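Local coordinates for protein benzoylformate decarboxylase (Mycobacterium smegmatis, PDB 4Q9D) that is a member of the thiamine diphosphate-dependent enzyme family, assembles from four chains of three sheet-and-helix domains each, and holds a magnesium ion, at residues 4-7 with 8-11; 108-111 with 112-116; 360-363 with 364-367; 508-511 with 512-516. All coordinates share one frame; numbering follows the deposited sequence.

Contact 1 of 4, residues 4-7 with 8-11; sequences QKTV and HDVT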
loop_
_atom_site.group_PDB
_atom_site.type_symbol
_atom_site.label_atom_id
_atom_site.label_comp_id
_atom_site.label_asym_id
_atom_site.label_seq_id
_atom_site.Cartn_x
_atom_site.Cartn_y
_atom_site.Cartn_z
ATOM N N GLN B 4 -17.765 34.204 11.349
ATOM C CA GLN B 4 -16.402 33.742 11.066
ATOM C C GLN B 4 -16.373 32.925 9.779
ATOM O O GLN B 4 -17.309 32.156 9.513
ATOM C CB GLN B 4 -15.839 32.915 12.232
ATOM C CG GLN B 4 -15.552 33.759 13.459
ATOM C CD GLN B 4 -14.964 35.119 13.093
ATOM O OE1 GLN B 4 -13.969 35.201 12.362
ATOM N NE2 GLN B 4 -15.589 36.195 13.586
ATOM N N LYS B 5 -15.321 33.123 8.981
ATOM C CA LYS B 5 -15.086 32.325 7.771
ATOM C C LYS B 5 -14.922 30.854 8.153
ATOM O O LYS B 5 -14.253 30.528 9.133
ATOM C CB LYS B 5 -13.819 32.790 7.072
ATOM C CG LYS B 5 -13.808 34.256 6.751
ATOM C CD LYS B 5 -14.805 34.579 5.689
ATOM C CE LYS B 5 -14.338 35.772 4.858
ATOM N NZ LYS B 5 -15.451 36.347 4.058
ATOM N N THR B 6 -15.551 29.977 7.391
ATOM C CA THR B 6 -15.378 28.546 7.578
ATOM C C THR B 6 -14.299 28.013 6.630
ATOM O O THR B 6 -13.875 28.683 5.688
ATOM C CB THR B 6 -16.681 27.828 7.265
ATOM O OG1 THR B 6 -17.026 28.107 5.905
ATOM C CG2 THR B 6 -17.834 28.351 8.214
ATOM N N VAL B 7 -13.882 26.785 6.871
ATOM C CA VAL B 7 -13.011 26.078 5.950
ATOM C C VAL B 7 -13.567 26.130 4.507
ATOM O O VAL B 7 -12.816 26.332 3.552
ATOM C CB VAL B 7 -12.822 24.621 6.424
ATOM C CG1 VAL B 7 -12.265 23.731 5.280
ATOM C CG2 VAL B 7 -11.893 24.589 7.672
ATOM N N HIS B 8 -14.884 25.995 4.373
ATOM C CA HIS B 8 -15.569 26.083 3.080
ATOM C C HIS B 8 -15.327 27.453 2.418
ATOM O O HIS B 8 -14.952 27.523 1.240
ATOM C CB HIS B 8 -17.070 25.821 3.304
ATOM C CG HIS B 8 -17.875 25.666 2.050
ATOM N ND1 HIS B 8 -18.244 26.738 1.258
ATOM C CD2 HIS B 8 -18.417 24.567 1.463
ATOM C CE1 HIS B 8 -18.981 26.310 0.247
ATOM N NE2 HIS B 8 -19.099 24.993 0.343
ATOM N N ASP B 9 -15.527 28.539 3.176
ATOM C CA ASP B 9 -15.309 29.897 2.649
ATOM C C ASP B 9 -13.910 30.086 2.097
ATOM O O ASP B 9 -13.721 30.532 0.954
ATOM C CB ASP B 9 -15.513 30.981 3.739
ATOM C CG ASP B 9 -16.952 31.064 4.237
ATOM O OD1 ASP B 9 -17.883 30.874 3.427
ATOM O OD2 ASP B 9 -17.142 31.302 5.449
ATOM N N VAL B 10 -12.917 29.823 2.938
ATOM C CA VAL B 10 -11.564 30.129 2.541
ATOM C C VAL B 10 -11.032 29.145 1.476
ATOM O O VAL B 10 -10.123 29.493 0.715
ATOM C CB VAL B 10 -10.602 30.252 3.764
ATOM C CG1 VAL B 10 -11.226 31.165 4.849
ATOM C CG2 VAL B 10 -10.279 28.911 4.348
ATOM N N THR B 11 -11.577 27.930 1.418
ATOM C CA THR B 11 -11.081 26.968 0.421
ATOM C C THR B 11 -11.542 27.392 -0.982
ATOM O O THR B 11 -10.738 27.459 -1.906
ATOM C CB THR B 11 -11.549 25.532 0.687
ATOM O OG1 THR B 11 -11.047 25.095 1.948
ATOM C CG2 THR B 11 -11.024 24.577 -0.403
#

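Contact 2 of 4, residues 108-111 with 112-116; sequences VVDP and YLNNP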
loop_
_atom_site.group_PDB
_atom_site.type_symbol
_atom_site.label_atom_id
_atom_site.label_comp_id
_atom_site.label_asym_id
_atom_site.label_seq_id
_atom_site.Cartn_x
_atom_site.Cartn_y
_atom_site.Cartn_z
ATOM N N VAL B 108 -14.856 6.112 12.824
ATOM C CA VAL B 108 -14.169 5.043 13.561
ATOM C C VAL B 108 -14.966 3.724 13.595
ATOM O O VAL B 108 -14.361 2.665 13.657
ATOM C CB VAL B 108 -13.764 5.479 15.011
ATOM C CG1 VAL B 108 -14.986 5.575 15.918
ATOM C CG2 VAL B 108 -12.711 4.504 15.605
ATOM N N VAL B 109 -16.304 3.793 13.524
ATOM C CA VAL B 109 -17.133 2.597 13.603
ATOM C C VAL B 109 -17.379 2.021 12.200
ATOM O O VAL B 109 -18.143 1.073 12.033
ATOM C CB VAL B 109 -18.477 2.854 14.362
ATOM C CG1 VAL B 109 -18.212 3.636 15.705
ATOM C CG2 VAL B 109 -19.487 3.602 13.491
ATOM N N ASP B 110 -16.723 2.610 11.205
ATOM C CA ASP B 110 -16.874 2.188 9.807
ATOM C C ASP B 110 -18.330 2.224 9.355
ATOM O O ASP B 110 -18.900 1.209 9.003
ATOM C CB ASP B 110 -16.223 0.813 9.544
ATOM C CG ASP B 110 -16.109 0.487 8.037
ATOM O OD1 ASP B 110 -16.120 1.421 7.209
ATOM O OD2 ASP B 110 -16.034 -0.696 7.674
ATOM N N PRO B 111 -18.951 3.415 9.395
ATOM C CA PRO B 111 -20.378 3.528 9.070
ATOM C C PRO B 111 -20.651 3.376 7.567
ATOM O O PRO B 111 -19.714 3.175 6.780
ATOM C CB PRO B 111 -20.730 4.944 9.553
ATOM C CG PRO B 111 -19.438 5.736 9.376
ATOM C CD PRO B 111 -18.345 4.713 9.743
ATOM N N TYR B 112 -21.925 3.452 7.178
ATOM C CA TYR B 112 -22.333 3.267 5.776
ATOM C C TYR B 112 -21.637 4.330 4.939
ATOM O O TYR B 112 -21.601 5.510 5.338
ATOM C CB TYR B 112 -23.833 3.503 5.658
ATOM C CG TYR B 112 -24.537 2.982 4.416
ATOM C CD1 TYR B 112 -24.635 1.622 4.169
ATOM C CD2 TYR B 112 -25.180 3.854 3.547
ATOM C CE1 TYR B 112 -25.342 1.133 3.082
ATOM C CE2 TYR B 112 -25.880 3.378 2.441
ATOM C CZ TYR B 112 -25.960 2.022 2.225
ATOM O OH TYR B 112 -26.682 1.531 1.165
ATOM N N LEU B 113 -21.107 3.905 3.788
ATOM C CA LEU B 113 -20.417 4.790 2.837
ATOM C C LEU B 113 -19.154 5.454 3.390
ATOM O O LEU B 113 -18.673 6.431 2.845
ATOM C CB LEU B 113 -21.377 5.826 2.257
ATOM C CG LEU B 113 -22.304 5.184 1.200
ATOM C CD1 LEU B 113 -23.511 6.061 0.927
ATOM C CD2 LEU B 113 -21.566 4.846 -0.124
ATOM N N ASN B 114 -18.625 4.920 4.482
ATOM C CA ASN B 114 -17.267 5.252 4.912
ATOM C C ASN B 114 -16.294 4.796 3.832
ATOM O O ASN B 114 -16.572 3.845 3.099
ATOM C CB ASN B 114 -16.952 4.506 6.205
ATOM C CG ASN B 114 -15.697 4.983 6.878
ATOM O OD1 ASN B 114 -15.395 6.176 6.883
ATOM N ND2 ASN B 114 -14.972 4.048 7.512
ATOM N N ASN B 115 -15.153 5.468 3.749
ATOM C CA ASN B 115 -14.106 5.119 2.815
ATOM C C ASN B 115 -12.827 4.851 3.626
ATOM O O ASN B 115 -11.909 5.665 3.638
ATOM C CB ASN B 115 -13.886 6.262 1.814
ATOM C CG ASN B 115 -12.975 5.849 0.647
ATOM O OD1 ASN B 115 -12.651 4.667 0.490
ATOM N ND2 ASN B 115 -12.569 6.816 -0.169
ATOM N N PRO B 116 -12.774 3.702 4.318
ATOM C CA PRO B 116 -11.627 3.371 5.186
ATOM C C PRO B 116 -10.334 3.205 4.402
ATOM O O PRO B 116 -10.357 2.647 3.291
ATOM C CB PRO B 116 -12.037 2.041 5.861
ATOM C CG PRO B 116 -13.039 1.434 4.934
ATOM C CD PRO B 116 -13.770 2.614 4.253
#

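Contact 3 of 4, residues 360-363 with 364-367; sequences VYEV and LSNV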
loop_
_atom_site.group_PDB
_atom_site.type_symbol
_atom_site.label_atom_id
_atom_site.label_comp_id
_atom_site.label_asym_id
_atom_site.label_seq_id
_atom_site.Cartn_x
_atom_site.Cartn_y
_atom_site.Cartn_z
ATOM N N VAL B 360 -14.921 5.935 -44.920
ATOM C CA VAL B 360 -15.365 6.832 -43.850
ATOM C C VAL B 360 -14.368 7.948 -43.602
ATOM O O VAL B 360 -14.746 9.108 -43.498
ATOM C CB VAL B 360 -15.560 6.076 -42.481
ATOM C CG1 VAL B 360 -15.877 7.071 -41.359
ATOM C CG2 VAL B 360 -16.625 5.023 -42.594
ATOM N N TYR B 361 -13.088 7.594 -43.466
ATOM C CA TYR B 361 -12.076 8.611 -43.163
ATOM C C TYR B 361 -11.811 9.562 -44.323
ATOM O O TYR B 361 -11.503 10.732 -44.104
ATOM C CB TYR B 361 -10.780 7.985 -42.652
ATOM C CG TYR B 361 -10.855 7.585 -41.191
ATOM C CD1 TYR B 361 -10.348 8.414 -40.192
ATOM C CD2 TYR B 361 -11.464 6.388 -40.807
ATOM C CE1 TYR B 361 -10.446 8.050 -38.826
ATOM C CE2 TYR B 361 -11.557 6.019 -39.466
ATOM C CZ TYR B 361 -11.046 6.844 -38.485
ATOM O OH TYR B 361 -11.138 6.433 -37.173
ATOM N N GLU B 362 -11.964 9.086 -45.559
ATOM C CA GLU B 362 -11.770 10.000 -46.697
ATOM C C GLU B 362 -12.884 11.001 -46.742
ATOM O O GLU B 362 -12.643 12.186 -46.905
ATOM C CB GLU B 362 -11.701 9.282 -48.054
ATOM C CG GLU B 362 -11.464 10.317 -49.175
ATOM C CD GLU B 362 -11.425 9.719 -50.572
ATOM O OE1 GLU B 362 -11.679 8.493 -50.725
ATOM O OE2 GLU B 362 -11.153 10.495 -51.513
ATOM N N VAL B 363 -14.123 10.542 -46.566
ATOM C CA VAL B 363 -15.223 11.496 -46.447
ATOM C C VAL B 363 -14.976 12.519 -45.333
ATOM O O VAL B 363 -15.238 13.708 -45.497
ATOM C CB VAL B 363 -16.567 10.805 -46.183
ATOM C CG1 VAL B 363 -17.640 11.852 -45.939
ATOM C CG2 VAL B 363 -16.935 9.900 -47.363
ATOM N N LEU B 364 -14.467 12.065 -44.189
ATOM C CA LEU B 364 -14.184 13.000 -43.082
ATOM C C LEU B 364 -13.143 14.036 -43.492
ATOM O O LEU B 364 -13.285 15.238 -43.209
ATOM C CB LEU B 364 -13.654 12.245 -41.862
ATOM C CG LEU B 364 -14.624 11.618 -40.886
ATOM C CD1 LEU B 364 -13.766 10.861 -39.878
ATOM C CD2 LEU B 364 -15.414 12.719 -40.188
ATOM N N SER B 365 -12.085 13.575 -44.160
ATOM C CA SER B 365 -11.034 14.515 -44.570
ATOM C C SER B 365 -11.554 15.545 -45.574
ATOM O O SER B 365 -11.099 16.694 -45.592
ATOM C CB SER B 365 -9.828 13.788 -45.157
ATOM O OG SER B 365 -10.182 13.194 -46.384
ATOM N N ASN B 366 -12.522 15.160 -46.395
ATOM C CA ASN B 366 -13.102 16.148 -47.323
ATOM C C ASN B 366 -13.874 17.255 -46.628
ATOM O O ASN B 366 -13.941 18.377 -47.139
ATOM C CB ASN B 366 -14.025 15.473 -48.336
ATOM C CG ASN B 366 -13.281 14.547 -49.268
ATOM O OD1 ASN B 366 -12.085 14.716 -49.507
ATOM N ND2 ASN B 366 -13.981 13.545 -49.781
ATOM N N VAL B 367 -14.494 16.944 -45.484
ATOM C CA VAL B 367 -15.338 17.956 -44.813
ATOM C C VAL B 367 -14.775 18.520 -43.495
ATOM O O VAL B 367 -15.250 19.535 -42.995
ATOM C CB VAL B 367 -16.787 17.452 -44.583
ATOM C CG1 VAL B 367 -17.363 16.888 -45.879
ATOM C CG2 VAL B 367 -16.802 16.381 -43.539
HETATM O O HOH W 1 -10.110 13.115 -50.683
#

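Contact 4 of 4, residues 508-511 with 512-516; sequences MLEA and ELKTA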
loop_
_atom_site.group_PDB
_atom_site.type_symbol
_atom_site.label_atom_id
_atom_site.label_comp_id
_atom_site.label_asym_id
_atom_site.label_seq_id
_atom_site.Cartn_x
_atom_site.Cartn_y
_atom_site.Cartn_z
ATOM N N MET B 508 -24.585 10.370 -47.970
ATOM C CA MET B 508 -25.352 10.728 -46.771
ATOM C C MET B 508 -24.400 11.126 -45.641
ATOM O O MET B 508 -24.625 12.123 -44.954
ATOM C CB MET B 508 -26.248 9.575 -46.349
ATOM C CG MET B 508 -27.258 10.003 -45.309
ATOM S SD MET B 508 -28.405 8.701 -44.894
ATOM C CE MET B 508 -28.985 9.336 -43.297
ATOM N N LEU B 509 -23.311 10.376 -45.491
ATOM C CA LEU B 509 -22.279 10.712 -44.504
ATOM C C LEU B 509 -21.790 12.141 -44.696
ATOM O O LEU B 509 -21.690 12.947 -43.747
ATOM C CB LEU B 509 -21.105 9.711 -44.581
ATOM C CG LEU B 509 -19.926 10.012 -43.637
ATOM C CD1 LEU B 509 -20.397 10.104 -42.164
ATOM C CD2 LEU B 509 -18.884 8.924 -43.797
ATOM N N GLU B 510 -21.518 12.486 -45.939
ATOM C CA GLU B 510 -20.973 13.803 -46.221
ATOM C C GLU B 510 -21.990 14.861 -45.884
ATOM O O GLU B 510 -21.660 15.906 -45.290
ATOM C CB GLU B 510 -20.583 13.904 -47.697
ATOM C CG GLU B 510 -20.071 15.258 -48.127
ATOM C CD GLU B 510 -20.056 15.404 -49.660
ATOM O OE1 GLU B 510 -20.350 14.415 -50.377
ATOM O OE2 GLU B 510 -19.758 16.510 -50.146
ATOM N N ALA B 511 -23.235 14.602 -46.268
ATOM C CA ALA B 511 -24.276 15.597 -46.060
ATOM C C ALA B 511 -24.580 15.759 -44.570
ATOM O O ALA B 511 -24.777 16.873 -44.082
ATOM C CB ALA B 511 -25.550 15.219 -46.839
ATOM N N GLU B 512 -24.651 14.645 -43.846
ATOM C CA GLU B 512 -24.948 14.709 -42.403
ATOM C C GLU B 512 -23.793 15.375 -41.646
ATOM O O GLU B 512 -24.012 16.086 -40.659
ATOM C CB GLU B 512 -25.230 13.306 -41.866
ATOM C CG GLU B 512 -26.524 12.705 -42.414
ATOM C CD GLU B 512 -27.776 13.430 -41.909
ATOM O OE1 GLU B 512 -27.666 14.279 -41.000
ATOM O OE2 GLU B 512 -28.877 13.125 -42.410
ATOM N N LEU B 513 -22.569 15.149 -42.130
ATOM C CA LEU B 513 -21.381 15.777 -41.566
ATOM C C LEU B 513 -21.453 17.290 -41.695
ATOM O O LEU B 513 -21.201 18.021 -40.721
ATOM C CB LEU B 513 -20.096 15.220 -42.216
ATOM C CG LEU B 513 -19.505 13.956 -41.563
ATOM C CD1 LEU B 513 -18.324 13.352 -42.384
ATOM C CD2 LEU B 513 -19.080 14.272 -40.106
ATOM N N LYS B 514 -21.820 17.764 -42.889
ATOM C CA LYS B 514 -21.967 19.198 -43.111
ATOM C C LYS B 514 -23.065 19.779 -42.243
ATOM O O LYS B 514 -22.922 20.860 -41.693
ATOM C CB LYS B 514 -22.273 19.503 -44.573
ATOM C CG LYS B 514 -21.107 19.211 -45.532
ATOM C CD LYS B 514 -21.523 19.455 -47.012
ATOM C CE LYS B 514 -20.352 19.159 -47.965
ATOM N NZ LYS B 514 -20.776 19.016 -49.400
ATOM N N THR B 515 -24.183 19.079 -42.142
ATOM C CA THR B 515 -25.245 19.537 -41.258
ATOM C C THR B 515 -24.768 19.565 -39.792
ATOM O O THR B 515 -25.071 20.508 -39.054
ATOM C CB THR B 515 -26.467 18.633 -41.401
ATOM O OG1 THR B 515 -26.950 18.736 -42.737
ATOM C CG2 THR B 515 -27.583 19.023 -40.435
ATOM N N ALA B 516 -24.013 18.546 -39.373
ATOM C CA ALA B 516 -23.565 18.478 -37.971
ATOM C C ALA B 516 -22.634 19.635 -37.633
ATOM O O ALA B 516 -22.674 20.189 -36.521
ATOM C CB ALA B 516 -22.882 17.139 -37.683
HETATM O O HOH W 2 -25.874 18.793 -45.614
#

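Contact 1 of 4, residues 4-7 with 8-11
A capping box starts helix 7-18, the first helix of the N-terminal thiamine diphosphate-binding domain, and Thr-6 and Asp-9 are its two partners. Thr-6 sits at the N-cap, and its OG1 accepts the backbone N-H of Asp-9 at 3.1 Å. The return bond runs from Thr-6 N to Asp-9 OD2, 2.8 Å long and nearly straight at 167°, with the donor standing above the carboxylate plane. Two turns of the side chains make this exchange possible: OG1 of Thr-6 lies between its own backbone N and carbonyl carbon (chi1 60°), while CG of Asp-9 swings beside the backbone N of its residue (chi1 -66°) and so leans back toward the start of the helix. The carboxylate, close to the first turn's N-H groups, is probably stabilised there as an anion. The side chain of Lys-5 crosses that of Asp-9 at about a right angle, but its ammonium NZ stays 5.5 Å from Asp-9 OD2, too far for a salt bridge; its CB instead packs on Val-10 CG1 at 3.8 Å. The Thr-6 carbonyl takes the N-H of Val-10, the first regular turn.

Val-7 and Val-10 turn to the interior, where Val-138 and Pro-139 of helix 138-150 receive them, and the backbone of Lys-5 and Val-7 is tied to Ala-170 and Lys-168. One turn on, the carbonyl oxygen of Val-7 is gripped twice by the same residue, from opposite faces of its plane: Thr-11 N reaches Val-7 O at 2.9 Å, and Thr-11 OG1 donates to Val-7 O at 2.7 Å.

Contact 2 of 4, residues 108-111 with 112-116
Asp-110 and Asn-114 carry the one side-chain hydrogen bond of this turn: Asn-114 ND2 donates to Asp-110 OD1 at 2.9 Å with an angle of 167°. The acceptor lies in the plane of the amide, whereas the amide meets OD1 on the anti side of the carboxylate, somewhat out of its plane, and the two flat groups stand 62° apart. Both side chains have CG opposite the backbone N (chi1 -168° in each), and they cross at about a right angle. The other carboxylate oxygen, OD2, has stronger partners in the second subunit, where Arg-90 and Arg-304 both form salt bridges with it; these two positive charges would be expected to keep Asp-110 ionised.

The second bond is in the backbone. Asn-114 N donates to Pro-111 O at 3.1 Å, from above the carbonyl plane, and closes a type II beta turn that runs from Pro-111 to Asn-114 with Tyr-112 and Leu-113 at its corners. Leu-113 has the positive phi expected at the third position of such a turn.

Packing fills in around these bonds. Pro-111 CD rests 3.8 Å from Asn-114 CB, the ring crossing the amide stem, and Pro-116 CG comes to 3.8 Å from Asp-110 OD1. At the first corner of the turn Tyr-112 meets Tyr-281 of the second subunit edge-to-face, while Leu-113 O is held by Thr-74 of its own chain. The whole is a buried interface loop between strands 95-101 and 128-130, a type II turn with an Asp-Asn side-chain bond across it, lying against a neighbouring subunit.

Contact 3 of 4, residues 360-363 with 364-367
Tyr-361 offers one face of its ring to Leu-364, three residues on, whose methyl CD1 lies 4.2 Å from Tyr-361 CD1. The far end of the tyrosine is fixed elsewhere, its OH being hydrogen-bonded to Thr-381 and Thr-431. Leu-364 CG, set opposite its carbonyl carbon (chi1 -85°), leans back along the helix until it is 3.6 Å from Val-360 O.

On another side of the helix the carbonyl oxygen of Glu-362 takes two donors. Asn-366 N approaches it almost head-on at 3.0 Å, as a regular helical bond, and the hydroxyl of Ser-365 donates to Glu-362 O at 2.7 Å from well off to the side (C=O...O angle 121°). The serine can fold back this way because OG sits between its N and carbonyl carbon (chi1 68°).

Farther out, Glu-362 and Asn-366 do not touch through their polar ends, yet water 1 links them: it donates to Glu-362 OE2 at 2.9 Å and to Asn-366 OD1 at 2.8 Å. Ser-347 holds the other carboxylate oxygen. At the last turn the bond from Val-367 N to Val-363 O is weak at 3.3 Å.

The arrangement is that of an amphipathic alpha-helix, 357-367, whose valine and leucine side is packed on helix 506-518 and strand 428-433 while the water-bridged Glu-Asn pair, at i and i+4, lies along its more open side.

Contact 4 of 4, residues 508-511 with 512-516
Regular alpha-helical bonds run from residue i+4 back to residue i through this piece of helix 506-518, the crossover of a beta-alpha-beta unit between strands 499-502 and 523-528; the first, from Glu-512 N to Met-508 O, is 2.8 Å long. Glu-510 and Lys-514 lie side by side, one turn apart, and close a salt bridge in which Lys-514 NZ stands 2.8 Å from Glu-510 OE2, above the carboxylate plane. Glu-510 has CG turned away from its backbone N (chi1 177°), whereas the lysine leans back beside its own N (chi1 -68°), which brings the two extended chains together.

Toward the sheet, Leu-509 CD1 packs on Leu-513 CD1 at 3.9 Å; Val-527 and Leu-525 of strand 523-528 receive this leucine pair. Met-508 and Glu-512 also run alongside each other, CG to CG at 4.0 Å, and the bent glutamate brings OE2 to 3.9 Å from Met-508 CE. Farther along, the Ala-511 carbonyl accepts Thr-515 N, and water 2 donates to the same Ala-511 O at 2.7 Å while lying 3.1 Å from Thr-515 OG1.

Followed from the N terminus, the four contacts come strictly in series: each closes a local turn before the next opens, and none nests or crosses. Contact 1 starts the first helix and contact 2 shapes a loop at a subunit interface; both belong to the N-terminal domain, with centres about 26 Å apart and no touch. After the central domain the chain reaches contacts 3 and 4, whose centres are about 10 Å apart, on neighbouring helices. These two do meet: Val-367 CG2 packs 3.6 Å from Leu-513 CD1, and Val-363 CG1 lies 3.7 Å from Leu-509 CG, joining helix 357-367 to helix 506-518 beside the C-terminal sheet.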